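Local structure of phosphoribosylaminoimidazole carboxylase (Bombyx mori, 4JA0) at the interface of chains A and B. The protein catalyses two steps of de novo purine biosynthesis as a bifunctional enzyme, PAICS, joining an AIR carboxylase and a SAICAR synthetase in one chain. Coordinates in Å, arbitrary orientation; residue numbers count along the deposited sequence, not the author numbering. Chains: chain A/B, Phosphoribosylaminoimidazole carboxylase.

The interface of chains A and B. Residues chain A 115-116, 118, 128; chain B 144, 146-147.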
ATOM      1  N   ASN A 115      16.274  11.416 -57.333  1.00 14.11           N
ATOM      2  CA  ASN A 115      15.052  10.686 -56.960  1.00 13.86           C
ATOM      3  C   ASN A 115      13.837  11.061 -57.797  1.00 12.55           C
ATOM      4  O   ASN A 115      12.866  11.596 -57.256  1.00 13.96           O
ATOM      5  CB  ASN A 115      14.713  10.938 -55.480  1.00 16.65           C
ATOM      6  CG  ASN A 115      15.771  10.389 -54.519  1.00 13.13           C
ATOM      7  OD1 ASN A 115      15.593   9.322 -53.918  1.00 19.31           O
ATOM      8  ND2 ASN A 115      16.880  11.112 -54.381  1.00  5.32           N
ATOM      9  N   PRO A 116      13.859  10.737 -59.105  1.00 14.52           N
ATOM     10  CA  PRO A 116      12.765  11.134 -60.008  1.00  9.70           C
ATOM     11  C   PRO A 116      11.361  10.651 -59.589  1.00  7.82           C
ATOM     12  O   PRO A 116      11.193   9.466 -59.274  1.00  7.80           O
ATOM     13  CB  PRO A 116      13.184  10.515 -61.352  1.00  5.86           C
ATOM     14  CG  PRO A 116      14.263   9.532 -61.031  1.00  3.44           C
ATOM     15  CD  PRO A 116      14.948  10.057 -59.828  1.00  6.05           C
ATOM     16  N   VAL A 118       9.569  12.279 -57.085  1.00  6.60           N
ATOM     17  CA  VAL A 118       9.394  13.058 -55.870  1.00  5.23           C
ATOM     18  C   VAL A 118       9.370  14.535 -56.232  1.00  8.41           C
ATOM     19  O   VAL A 118      10.355  15.052 -56.762  1.00 23.50           O
ATOM     20  CB  VAL A 118      10.581  12.836 -54.926  1.00  7.17           C
ATOM     21  CG1 VAL A 118      10.431  13.672 -53.647  1.00  7.08           C
ATOM     22  CG2 VAL A 118      10.741  11.354 -54.632  1.00  8.86           C
ATOM     23  N   LYS A 128      15.659  14.637 -43.696  1.00  4.68           N
ATOM     24  CA  LYS A 128      16.489  13.698 -44.432  1.00  1.05           C
ATOM     25  C   LYS A 128      17.941  14.056 -44.182  1.00  4.71           C
ATOM     26  O   LYS A 128      18.308  15.242 -44.205  1.00  3.32           O
ATOM     27  CB  LYS A 128      16.206  13.834 -45.921  1.00  2.42           C
ATOM     28  CG  LYS A 128      16.693  12.689 -46.802  1.00  9.73           C
ATOM     29  CD  LYS A 128      15.670  11.588 -46.883  1.00 16.55           C
ATOM     30  CE  LYS A 128      16.182  10.444 -47.722  1.00 22.31           C
ATOM     31  NZ  LYS A 128      15.149   9.384 -47.813  1.00 27.69           N
TER
ATOM     32  N   SER B 144      13.244   4.771 -53.804  1.00 12.36           N
ATOM     33  CA  SER B 144      13.161   5.041 -52.384  1.00  5.62           C
ATOM     34  C   SER B 144      11.707   4.907 -51.953  1.00  9.93           C
ATOM     35  O   SER B 144      10.793   4.863 -52.793  1.00  3.62           O
ATOM     36  CB  SER B 144      13.667   6.453 -52.095  1.00  7.94           C
ATOM     37  OG  SER B 144      12.906   7.405 -52.803  1.00  4.21           O
ATOM     38  N   GLU B 146      10.056   7.188 -50.553  1.00  9.14           N
ATOM     39  CA  GLU B 146       9.481   8.440 -51.022  1.00 10.42           C
ATOM     40  C   GLU B 146       8.962   8.316 -52.448  1.00  7.74           C
ATOM     41  O   GLU B 146       7.827   8.698 -52.738  1.00  4.14           O
ATOM     42  CB  GLU B 146      10.534   9.554 -50.978  1.00  8.21           C
ATOM     43  CG  GLU B 146      10.945   9.994 -49.591  1.00 28.74           C
ATOM     44  CD  GLU B 146      11.967   9.061 -48.956  1.00 47.19           C
ATOM     45  OE1 GLU B 146      12.276   7.995 -49.553  1.00 19.86           O
ATOM     46  OE2 GLU B 146      12.464   9.402 -47.857  1.00 51.97           O
ATOM     47  N   GLN B 147       9.780   7.735 -53.325  1.00  7.44           N
ATOM     48  CA  GLN B 147       9.380   7.551 -54.715  1.00  9.20           C
ATOM     49  C   GLN B 147       8.118   6.694 -54.811  1.00 10.15           C
ATOM     50  O   GLN B 147       7.191   7.045 -55.550  1.00  6.35           O
ATOM     51  CB  GLN B 147      10.523   6.954 -55.558  1.00 10.40           C
ATOM     52  CG  GLN B 147      11.663   7.936 -55.841  1.00 17.15           C
ATOM     53  CD  GLN B 147      12.806   7.329 -56.643  1.00 11.89           C
ATOM     54  OE1 GLN B 147      13.696   6.673 -56.099  1.00  5.67           O
ATOM     55  NE2 GLN B 147      12.788   7.560 -57.948  1.00 20.08           N
TER
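The side-chain amide of B:Gln147 reaches across to the backbone of A:Pro116, joining the SAICAR synthetase regions of two chains in the deposited assembly of eight copies, a contact that may also serve the biological oligomer. B:Gln147 and B:Ser144 form the capping box at the start of helix 145-150, with B:Ser144 as N-cap. B:Gln147 NE2 donates to the carbonyl oxygen O of A:Pro116 at 2.8 Å, in a fairly straight bond (159° at the hydrogen). The acceptor lies close to the plane of the glutamine amide, whereas the donor is tilted out of the carbonyl plane of the proline. The other end of the same amide turns back to its own chain as one half of the box: B:Gln147 OE1 accepts a hydrogen bond from the backbone N of B:Ser144 at 3.0 Å. With both ends of the amide engaged, its rotation should be fixed. An extended chain beyond CG (chi2 178°) carries the amide out to the proline, and the chain crosses A:Val118 at about a right angle, methyl CG2 of A:Val118 lying 3.7 Å from B:Gln147 CG.

In the reciprocal bond of the box, B:Ser144 OG accepts a hydrogen bond from the backbone N of B:Gln147 at 3.2 Å. The hydroxyl sits between the backbone N and the carbonyl carbon (chi1 59°), facing the start of the helix. Across the interface B:Ser144 OG makes a weak hydrogen bond, 3.5 Å long, to the side-chain oxygen OD1 of A:Asn115.

A:Lys128, from strand 127-132, and B:Glu146 approach from opposite directions. The side-chain nitrogen NZ of A:Lys128 forms a salt bridge 2.7 Å from carboxylate oxygen OE2 of B:Glu146, which it meets from above the carboxylate plane. B:Glu146 is poorly ordered, making the detail of this pairing less certain. Two-fold symmetry repeats the whole arrangement with the chains exchanged.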